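Local coordinates for HD domain protein (Enterococcus faecalis, PDB 4LRL), which probably hydrolyses deoxyribonucleoside triphosphates as a metal-dependent HD-domain phosphohydrolase whose activity is tuned by nucleotides bound at allosteric sites, at residues C[125-134]-C[179-187]; C[54-64]-C[166-175]. All blocks are in the same frame, centred on the assembly; numbering follows the deposited sequence.

Interaction 1 (C[125-134]-C[179-187]). With NI (nickel (II) ion), chain N.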
loop_
_atom_site.group_PDB
_atom_site.type_symbol
_atom_site.label_atom_id
_atom_site.label_comp_id
_atom_site.label_asym_id
_atom_site.label_seq_id
_atom_site.Cartn_x
_atom_site.Cartn_y
_atom_site.Cartn_z
ATOM N N LEU C 125 25.333 22.061 5.134
ATOM C CA LEU C 125 24.537 23.197 4.663
ATOM C C LEU C 125 24.628 23.421 3.154
ATOM O O LEU C 125 23.608 23.612 2.503
ATOM C CB LEU C 125 24.868 24.476 5.434
ATOM C CG LEU C 125 24.087 25.729 5.015
ATOM C CD1 LEU C 125 22.553 25.508 5.015
ATOM C CD2 LEU C 125 24.480 26.909 5.893
ATOM N N ILE C 126 25.839 23.386 2.608
ATOM C CA ILE C 126 26.034 23.489 1.163
ATOM C C ILE C 126 25.368 22.334 0.400
ATOM O O ILE C 126 24.863 22.523 -0.709
ATOM C CB ILE C 126 27.547 23.611 0.777
ATOM C CG1 ILE C 126 27.695 23.877 -0.729
ATOM C CG2 ILE C 126 28.335 22.376 1.197
ATOM C CD1 ILE C 126 29.131 23.962 -1.219
ATOM N N THR C 127 25.369 21.146 1.001
ATOM C CA THR C 127 24.784 19.976 0.370
ATOM C C THR C 127 23.251 20.094 0.343
ATOM O O THR C 127 22.614 19.733 -0.656
ATOM C CB THR C 127 25.234 18.670 1.056
ATOM O OG1 THR C 127 26.667 18.642 1.160
ATOM C CG2 THR C 127 24.789 17.458 0.259
ATOM N N LEU C 128 22.675 20.615 1.429
ATOM C CA LEU C 128 21.232 20.819 1.513
ATOM C C LEU C 128 20.792 21.905 0.542
ATOM O O LEU C 128 19.763 21.777 -0.127
ATOM C CB LEU C 128 20.808 21.161 2.945
ATOM C CG LEU C 128 20.994 20.057 3.982
ATOM C CD1 LEU C 128 20.656 20.528 5.398
ATOM C CD2 LEU C 128 20.174 18.842 3.592
ATOM N N CYS C 129 21.591 22.965 0.454
ATOM C CA CYS C 129 21.305 24.047 -0.479
ATOM C C CYS C 129 21.312 23.546 -1.921
ATOM O O CYS C 129 20.343 23.748 -2.652
ATOM C CB CYS C 129 22.281 25.206 -0.277
ATOM S SG CYS C 129 21.966 26.108 1.249
ATOM N N ALA C 130 22.384 22.866 -2.314
ATOM C CA ALA C 130 22.459 22.267 -3.656
ATOM C C ALA C 130 21.316 21.294 -3.949
ATOM O O ALA C 130 20.815 21.259 -5.071
ATOM C CB ALA C 130 23.784 21.608 -3.884
ATOM N N ALA C 131 20.897 20.525 -2.945
ATOM C CA ALA C 131 19.775 19.600 -3.103
ATOM C C ALA C 131 18.459 20.335 -3.370
ATOM O O ALA C 131 17.696 19.960 -4.253
ATOM C CB ALA C 131 19.641 18.724 -1.886
ATOM N N LEU C 132 18.206 21.393 -2.608
ATOM C CA LEU C 132 16.995 22.168 -2.771
ATOM C C LEU C 132 16.941 22.902 -4.119
ATOM O O LEU C 132 15.874 23.011 -4.750
ATOM C CB LEU C 132 16.854 23.155 -1.615
ATOM C CG LEU C 132 15.532 23.922 -1.569
ATOM C CD1 LEU C 132 14.346 22.943 -1.433
ATOM C CD2 LEU C 132 15.562 24.933 -0.444
ATOM N N LEU C 133 18.093 23.395 -4.558
ATOM C CA LEU C 133 18.154 24.293 -5.708
ATOM C C LEU C 133 18.488 23.587 -7.012
ATOM O O LEU C 133 18.568 24.248 -8.052
ATOM C CB LEU C 133 19.181 25.403 -5.453
ATOM C CG LEU C 133 18.924 26.368 -4.296
ATOM C CD1 LEU C 133 20.169 27.196 -4.044
ATOM C CD2 LEU C 133 17.704 27.252 -4.574
ATOM N N HIS C 134 18.669 22.265 -6.971
ATOM C CA HIS C 134 19.216 21.530 -8.132
ATOM C C HIS C 134 18.434 21.730 -9.443
ATOM O O HIS C 134 19.001 21.663 -10.516
ATOM C CB HIS C 134 19.418 20.030 -7.822
ATOM C CG HIS C 134 18.150 19.223 -7.860
ATOM N ND1 HIS C 134 17.122 19.391 -6.951
ATOM C CD2 HIS C 134 17.748 18.240 -8.703
ATOM C CE1 HIS C 134 16.142 18.552 -7.238
ATOM N NE2 HIS C 134 16.493 17.844 -8.297
ATOM N N PHE C 179 29.873 31.701 -0.946
ATOM C CA PHE C 179 28.920 30.595 -0.851
ATOM C C PHE C 179 28.121 30.326 -2.133
ATOM O O PHE C 179 27.936 29.161 -2.498
ATOM C CB PHE C 179 27.985 30.774 0.349
ATOM C CG PHE C 179 27.336 29.502 0.799
ATOM C CD1 PHE C 179 28.091 28.493 1.389
ATOM C CD2 PHE C 179 25.970 29.315 0.644
ATOM C CE1 PHE C 179 27.492 27.309 1.808
ATOM C CE2 PHE C 179 25.358 28.143 1.063
ATOM C CZ PHE C 179 26.117 27.133 1.642
ATOM N N PRO C 180 27.649 31.391 -2.821
ATOM C CA PRO C 180 26.906 31.172 -4.066
ATOM C C PRO C 180 27.683 30.365 -5.109
ATOM O O PRO C 180 27.130 29.413 -5.672
ATOM C CB PRO C 180 26.644 32.593 -4.573
ATOM C CG PRO C 180 26.647 33.427 -3.348
ATOM C CD PRO C 180 27.701 32.825 -2.471
ATOM N N GLU C 181 28.950 30.729 -5.341
ATOM C CA GLU C 181 29.822 30.030 -6.290
ATOM C C GLU C 181 29.961 28.561 -5.895
ATOM O O GLU C 181 29.871 27.662 -6.731
ATOM C CB GLU C 181 31.192 30.721 -6.353
ATOM C CG GLU C 181 32.236 30.049 -7.244
ATOM C CD GLU C 181 33.189 29.149 -6.466
ATOM O OE1 GLU C 181 33.505 29.473 -5.297
ATOM O OE2 GLU C 181 33.630 28.125 -7.031
ATOM N N LYS C 182 30.176 28.328 -4.604
ATOM C CA LYS C 182 30.303 26.966 -4.076
ATOM C C LYS C 182 29.034 26.128 -4.288
ATOM O O LYS C 182 29.120 24.980 -4.725
ATOM C CB LYS C 182 30.712 26.990 -2.600
ATOM C CG LYS C 182 32.074 27.635 -2.339
ATOM C CD LYS C 182 32.524 27.446 -0.895
ATOM C CE LYS C 182 34.005 27.744 -0.760
ATOM N NZ LYS C 182 34.488 27.669 0.655
ATOM N N VAL C 183 27.860 26.692 -4.002
ATOM C CA VAL C 183 26.595 25.978 -4.253
ATOM C C VAL C 183 26.461 25.585 -5.737
ATOM O O VAL C 183 26.074 24.460 -6.061
ATOM C CB VAL C 183 25.356 26.795 -3.792
ATOM C CG1 VAL C 183 24.058 26.119 -4.221
ATOM C CG2 VAL C 183 25.373 26.994 -2.285
ATOM N N ALA C 184 26.807 26.518 -6.622
ATOM C CA ALA C 184 26.711 26.311 -8.060
ATOM C C ALA C 184 27.668 25.224 -8.530
ATOM O O ALA C 184 27.318 24.422 -9.398
ATOM C CB ALA C 184 26.972 27.622 -8.803
ATOM N N SER C 185 28.864 25.194 -7.937
ATOM C CA SER C 185 29.889 24.195 -8.248
ATOM C C SER C 185 29.504 22.759 -7.888
ATOM O O SER C 185 30.037 21.810 -8.477
ATOM C CB SER C 185 31.218 24.560 -7.572
ATOM O OG SER C 185 31.164 24.378 -6.165
ATOM N N VAL C 186 28.599 22.596 -6.924
ATOM C CA VAL C 186 28.095 21.268 -6.576
ATOM C C VAL C 186 27.239 20.760 -7.723
ATOM O O VAL C 186 27.337 19.600 -8.116
ATOM C CB VAL C 186 27.262 21.254 -5.257
ATOM C CG1 VAL C 186 26.707 19.855 -4.985
ATOM C CG2 VAL C 186 28.100 21.700 -4.086
ATOM N N ILE C 187 26.408 21.651 -8.252
ATOM C CA ILE C 187 25.500 21.330 -9.342
ATOM C C ILE C 187 26.256 21.087 -10.650
ATOM O O ILE C 187 25.910 20.187 -11.406
ATOM C CB ILE C 187 24.399 22.424 -9.477
ATOM C CG1 ILE C 187 23.383 22.256 -8.345
ATOM C CG2 ILE C 187 23.675 22.334 -10.811
ATOM C CD1 ILE C 187 22.872 23.543 -7.794
HETATM NI NI NI N . 15.475 16.693 -9.886
HETATM O O HOH W 1 13.924 16.044 -11.622
HETATM O O HOH W 2 16.487 16.588 -11.771
#
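Ile126 and Val183 interlock as reciprocal knobs into holes between two helices of the HD domain, whose segment axes pass 9.0 Å apart and cross at -62°. Ile126 sits among Phe179, Lys182, Val183 and Val186; Val183 in turn enters the hole formed by Ile126, Cys129, Ala130 and Leu133. Because CG1 of Ile126 lies anti to the backbone N (chi1 -174°) and the chain continues extended, CD1 reaches across to CB of Lys182 at 3.7 Å. On Val183 the two branches divide the work: CG2 faces Cys129 CB and Ile126 CG1, whereas CG1 meets Leu133 CD1 at 4.0 Å. Ala130, which has no side chain beyond CB, lets the backbones close in, and its CB rests 3.6 Å from Val186 CG1. One turn further on, CD1 of Ile187 packs 4.2 Å from His134 CA.

The aromatic part is made by Phe179. Its CE1 approaches Ile126 CB at 3.8 Å, and Cys129 SG lies at the ring edge, 5.2 Å from the centroid and 89° off the normal, a sulfur-aromatic contact.

Polar and metal interactions gather at the far end of 125-134, where the His134 imidazole leads away to the nickel site completed by His90, Asp135 and Asp207. Its ND1 donates a hydrogen bond to Ala131 O, which lies out of the ring plane. The metal is coordinated by NE2 of His134 at 2.2 Å.

Interaction 2 (C[54-64]-C[166-175]). With DGT (2'-deoxyguanosine-5'-triphosphate), chain O.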
loop_
_atom_site.group_PDB
_atom_site.type_symbol
_atom_site.label_atom_id
_atom_site.label_comp_id
_atom_site.label_asym_id
_atom_site.label_seq_id
_atom_site.Cartn_x
_atom_site.Cartn_y
_atom_site.Cartn_z
ATOM N N VAL C 54 18.502 29.305 6.707
ATOM C CA VAL C 54 18.907 29.424 5.311
ATOM C C VAL C 54 17.981 28.608 4.395
ATOM O O VAL C 54 17.558 29.091 3.341
ATOM C CB VAL C 54 20.384 28.989 5.115
ATOM C CG1 VAL C 54 20.737 28.865 3.637
ATOM C CG2 VAL C 54 21.320 29.968 5.803
ATOM N N ILE C 55 17.667 27.379 4.816
ATOM C CA ILE C 55 16.814 26.479 4.051
ATOM C C ILE C 55 15.381 27.016 3.986
ATOM O O ILE C 55 14.783 27.043 2.910
ATOM C CB ILE C 55 16.849 25.033 4.621
ATOM C CG1 ILE C 55 18.282 24.475 4.615
ATOM C CG2 ILE C 55 15.865 24.116 3.875
ATOM C CD1 ILE C 55 18.963 24.413 3.243
ATOM N N LEU C 56 14.847 27.459 5.125
ATOM C CA LEU C 56 13.504 28.024 5.154
ATOM C C LEU C 56 13.398 29.230 4.221
ATOM O O LEU C 56 12.429 29.355 3.460
ATOM C CB LEU C 56 13.085 28.405 6.574
ATOM C CG LEU C 56 11.666 28.990 6.683
ATOM C CD1 LEU C 56 10.612 27.980 6.255
ATOM C CD2 LEU C 56 11.377 29.507 8.070
ATOM N N ASP C 57 14.408 30.100 4.279
ATOM C CA ASP C 57 14.465 31.280 3.414
ATOM C C ASP C 57 14.553 30.906 1.934
ATOM O O ASP C 57 13.926 31.550 1.089
ATOM C CB ASP C 57 15.644 32.183 3.791
ATOM C CG ASP C 57 15.441 32.902 5.109
ATOM O OD1 ASP C 57 14.295 32.966 5.606
ATOM O OD2 ASP C 57 16.440 33.417 5.646
ATOM N N LEU C 58 15.330 29.874 1.622
ATOM C CA LEU C 58 15.453 29.432 0.234
ATOM C C LEU C 58 14.121 28.905 -0.288
ATOM O O LEU C 58 13.719 29.244 -1.403
ATOM C CB LEU C 58 16.567 28.397 0.065
ATOM C CG LEU C 58 18.010 28.930 0.069
ATOM C CD1 LEU C 58 18.998 27.766 0.062
ATOM C CD2 LEU C 58 18.297 29.881 -1.098
ATOM N N ILE C 59 13.436 28.101 0.531
ATOM C CA ILE C 59 12.116 27.569 0.190
ATOM C C ILE C 59 11.136 28.699 -0.071
ATOM O O ILE C 59 10.364 28.654 -1.017
ATOM C CB ILE C 59 11.571 26.643 1.316
ATOM C CG1 ILE C 59 12.404 25.356 1.376
ATOM C CG2 ILE C 59 10.066 26.356 1.120
ATOM C CD1 ILE C 59 12.137 24.476 2.572
ATOM N N ASN C 60 11.201 29.722 0.774
ATOM C CA ASN C 60 10.308 30.862 0.704
ATOM C C ASN C 60 10.644 31.851 -0.409
ATOM O O ASN C 60 9.829 32.728 -0.716
ATOM C CB ASN C 60 10.263 31.579 2.058
ATOM C CG ASN C 60 9.373 30.872 3.064
ATOM O OD1 ASN C 60 8.518 30.057 2.700
ATOM N ND2 ASN C 60 9.558 31.193 4.341
ATOM N N SER C 61 11.833 31.703 -1.004
ATOM C CA SER C 61 12.334 32.640 -2.018
ATOM C C SER C 61 11.535 32.573 -3.328
ATOM O O SER C 61 10.956 31.536 -3.646
ATOM C CB SER C 61 13.818 32.383 -2.303
ATOM O OG SER C 61 13.980 31.288 -3.191
ATOM N N ALA C 62 11.537 33.676 -4.082
ATOM C CA ALA C 62 10.726 33.825 -5.295
ATOM C C ALA C 62 10.995 32.769 -6.362
ATOM O O ALA C 62 10.068 32.284 -7.007
ATOM C CB ALA C 62 10.915 35.220 -5.887
ATOM N N GLU C 63 12.268 32.421 -6.532
ATOM C CA GLU C 63 12.710 31.519 -7.583
ATOM C C GLU C 63 12.360 30.057 -7.293
ATOM O O GLU C 63 12.180 29.269 -8.216
ATOM C CB GLU C 63 14.217 31.667 -7.808
ATOM C CG GLU C 63 14.658 33.021 -8.361
ATOM C CD GLU C 63 14.755 34.102 -7.290
ATOM O OE1 GLU C 63 14.807 33.750 -6.088
ATOM O OE2 GLU C 63 14.781 35.304 -7.652
ATOM N N VAL C 64 12.284 29.695 -6.014
ATOM C CA VAL C 64 11.881 28.353 -5.616
ATOM C C VAL C 64 10.352 28.243 -5.656
ATOM O O VAL C 64 9.818 27.235 -6.101
ATOM C CB VAL C 64 12.444 27.969 -4.226
ATOM C CG1 VAL C 64 11.891 26.627 -3.743
ATOM C CG2 VAL C 64 13.970 27.894 -4.275
ATOM N N THR C 166 18.615 37.951 -8.048
ATOM C CA THR C 166 17.701 36.981 -7.430
ATOM C C THR C 166 17.664 37.026 -5.902
ATOM O O THR C 166 18.628 37.406 -5.242
ATOM C CB THR C 166 17.960 35.519 -7.893
ATOM O OG1 THR C 166 19.240 35.061 -7.423
ATOM C CG2 THR C 166 17.859 35.401 -9.424
ATOM N N GLU C 167 16.516 36.628 -5.367
ATOM C CA GLU C 167 16.307 36.407 -3.944
ATOM C C GLU C 167 17.206 35.273 -3.440
ATOM O O GLU C 167 17.733 35.350 -2.324
ATOM C CB GLU C 167 14.836 36.057 -3.719
ATOM C CG GLU C 167 14.290 36.299 -2.324
ATOM C CD GLU C 167 12.768 36.421 -2.326
ATOM O OE1 GLU C 167 12.217 37.169 -3.173
ATOM O OE2 GLU C 167 12.122 35.772 -1.474
ATOM N N VAL C 168 17.391 34.241 -4.270
ATOM C CA VAL C 168 18.198 33.063 -3.916
ATOM C C VAL C 168 19.664 33.409 -3.675
ATOM O O VAL C 168 20.275 32.924 -2.714
ATOM C CB VAL C 168 18.079 31.935 -4.978
ATOM C CG1 VAL C 168 19.243 30.949 -4.883
ATOM C CG2 VAL C 168 16.749 31.205 -4.832
ATOM N N TYR C 169 20.214 34.259 -4.543
ATOM C CA TYR C 169 21.575 34.752 -4.378
ATOM C C TYR C 169 21.722 35.497 -3.057
ATOM O O TYR C 169 22.651 35.227 -2.289
ATOM C CB TYR C 169 21.962 35.686 -5.532
ATOM C CG TYR C 169 23.322 36.336 -5.360
ATOM C CD1 TYR C 169 24.472 35.739 -5.880
ATOM C CD2 TYR C 169 23.460 37.544 -4.671
ATOM C CE1 TYR C 169 25.723 36.323 -5.722
ATOM C CE2 TYR C 169 24.712 38.147 -4.510
ATOM C CZ TYR C 169 25.838 37.527 -5.035
ATOM O OH TYR C 169 27.077 38.105 -4.880
ATOM N N GLN C 170 20.809 36.440 -2.810
ATOM C CA GLN C 170 20.891 37.317 -1.640
ATOM C C GLN C 170 20.853 36.549 -0.322
ATOM O O GLN C 170 21.325 37.040 0.701
ATOM C CB GLN C 170 19.792 38.381 -1.676
ATOM C CG GLN C 170 19.911 39.383 -2.826
ATOM C CD GLN C 170 21.198 40.199 -2.783
ATOM O OE1 GLN C 170 21.851 40.302 -1.741
ATOM N NE2 GLN C 170 21.566 40.790 -3.920
ATOM N N ILE C 171 20.289 35.345 -0.366
ATOM C CA ILE C 171 20.269 34.437 0.773
ATOM C C ILE C 171 21.616 33.709 0.897
ATOM O O ILE C 171 22.219 33.660 1.972
ATOM C CB ILE C 171 19.099 33.431 0.646
ATOM C CG1 ILE C 171 17.760 34.171 0.804
ATOM C CG2 ILE C 171 19.228 32.287 1.670
ATOM C CD1 ILE C 171 16.569 33.466 0.166
ATOM N N LEU C 172 22.078 33.160 -0.218
ATOM C CA LEU C 172 23.309 32.399 -0.255
ATOM C C LEU C 172 24.544 33.260 0.021
ATOM O O LEU C 172 25.431 32.858 0.767
ATOM C CB LEU C 172 23.434 31.666 -1.595
ATOM C CG LEU C 172 22.386 30.587 -1.912
ATOM C CD1 LEU C 172 22.599 30.063 -3.323
ATOM C CD2 LEU C 172 22.382 29.428 -0.902
ATOM N N ASN C 173 24.585 34.443 -0.581
ATOM C CA ASN C 173 25.691 35.382 -0.397
ATOM C C ASN C 173 25.709 35.954 1.025
ATOM O O ASN C 173 26.754 36.339 1.533
ATOM C CB ASN C 173 25.605 36.491 -1.446
ATOM C CG ASN C 173 26.672 37.548 -1.282
ATOM O OD1 ASN C 173 27.842 37.338 -1.611
ATOM N ND2 ASN C 173 26.266 38.706 -0.789
ATOM N N ARG C 174 24.541 35.982 1.658
ATOM C CA ARG C 174 24.416 36.327 3.065
ATOM C C ARG C 174 25.017 35.235 3.959
ATOM O O ARG C 174 25.456 35.526 5.072
ATOM C CB ARG C 174 22.946 36.570 3.412
ATOM C CG ARG C 174 22.690 37.181 4.771
ATOM C CD ARG C 174 21.202 37.255 5.044
ATOM N NE ARG C 174 20.918 37.410 6.470
ATOM C CZ ARG C 174 19.698 37.337 7.001
ATOM N NH1 ARG C 174 18.642 37.115 6.226
ATOM N NH2 ARG C 174 19.535 37.489 8.309
ATOM N N VAL C 175 25.051 33.990 3.480
ATOM C CA VAL C 175 25.779 32.930 4.193
ATOM C C VAL C 175 27.255 33.319 4.274
ATOM O O VAL C 175 27.831 33.405 5.362
ATOM C CB VAL C 175 25.642 31.540 3.511
ATOM C CG1 VAL C 175 26.508 30.497 4.224
ATOM C CG2 VAL C 175 24.181 31.086 3.459
HETATM P PG DGT O . 5.577 31.008 10.659
HETATM O O1G DGT O . 5.807 32.505 10.727
HETATM O O2G DGT O . 6.562 30.254 9.795
HETATM O O3G DGT O . 5.322 30.388 12.020
HETATM O O3B DGT O . 4.188 30.883 9.847
HETATM P PB DGT O . 3.254 29.576 9.972
HETATM O O1B DGT O . 4.082 28.412 10.450
HETATM O O2B DGT O . 2.006 29.964 10.734
HETATM O O3A DGT O . 2.794 29.347 8.437
HETATM P PA DGT O . 3.797 29.033 7.216
HETATM O O1A DGT O . 5.208 28.867 7.686
HETATM O O2A DGT O . 3.516 30.016 6.109
HETATM O "O5'" DGT O . 3.264 27.588 6.743
HETATM C "C5'" DGT O . 2.924 26.585 7.703
HETATM C "C4'" DGT O . 2.570 25.277 7.007
HETATM O "O4'" DGT O . 2.663 25.424 5.590
HETATM C "C3'" DGT O . 3.541 24.173 7.397
HETATM O "O3'" DGT O . 2.795 23.010 7.796
HETATM C "C2'" DGT O . 4.361 23.883 6.151
HETATM C "C1'" DGT O . 3.425 24.345 5.045
HETATM N N9 DGT O . 4.095 24.783 3.792
HETATM C C8 DGT O . 3.934 24.194 2.596
HETATM N N7 DGT O . 4.650 24.818 1.631
HETATM C C5 DGT O . 5.286 25.837 2.220
HETATM C C6 DGT O . 6.210 26.896 1.772
HETATM O O6 DGT O . 6.547 26.963 0.571
HETATM N N1 DGT O . 6.653 27.766 2.692
HETATM C C2 DGT O . 6.287 27.706 3.992
HETATM N N2 DGT O . 6.777 28.618 4.860
HETATM N N3 DGT O . 5.437 26.756 4.471
HETATM C C4 DGT O . 4.919 25.813 3.643
HETATM O O HOH W 3 13.235 34.065 1.099
#
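Glu63 reaches the first turn of helix 167-175 and accepts two backbone N-H groups there, joining a helix N terminus to helix 54-60, Ser61 and the short helix that follows. Its bend at chi2 (81°) turns the carboxylate to the backbone: OE2 accepts from Glu167 N at 3.2 Å, on the syn side but 30° out of plane, while OE1 receives Val168 N from above the plane with an N-H...O angle of only 136°. The positive end of the helix dipole would be expected to favour the charged carboxylate. Thr166 is the N-cap of the same helix, its OG1 accepting from Tyr169 N and also hydrogen-bonded to Ile160 O.

The close-packed part is apolar. Helices 54-60 and 167-175 run antiparallel, with axes 9.5 Å apart. Leu58 stands at its centre: CD2 meets Ile171 CG2 at 3.8 Å, and the Leu58 and Leu172 side chains cross at about a right angle, CD1 of Leu58 meeting CD2 of Leu172. Ile171 CD1 ends over the backbone, 3.4 Å from Asp57 O, and Val54 CG2 closes the far end against Val175 CG2 at 3.9 Å.

The more exposed flank, with Asp57 and Arg174, is looser and more polar. Water 3 donates to both Asp57 O and Glu167 OE2, bridging the segments. Asp57 OD2 lies well out of the guanidinium plane, 4.3 Å from Arg174 NH1, so only the charges are near; OD2 is hydrogen-bonded to Tyr29 OH, and the Tyr29 ring makes a cation-pi contact with Arg174.

At the turn, Asn60 OD1 accepts hydrogen bonds from N1 and N2 of the dGTP guanine, the former at 3.0 Å. Helix 124-133 packs on Leu58, helix 87-108 touches Ile59 and Val64, and helix 179-187 lies against Leu172.

The centres of the two interactions lie about 11 Å apart on the same side of the chain's centre, and their segments alternate in sequence: 54-64, 125-134, 166-175, 179-187. Helices 167-175 and 179-187 are consecutive, and each supplies one partner; they meet where Phe179 CB packs 3.3 Å from Leu172 O. The other two segments touch as well, Cys129 SG lying 3.6 Å from Leu58 CD1 and Leu132 CD2 3.6 Å from Leu58 CB. The four segments therefore form one continuous helical core. Segment 125-134 carries the nickel-binding His134, and 54-64 the dGTP-binding Asn60, so the two sites share one packed core; an allosteric link through it is possible.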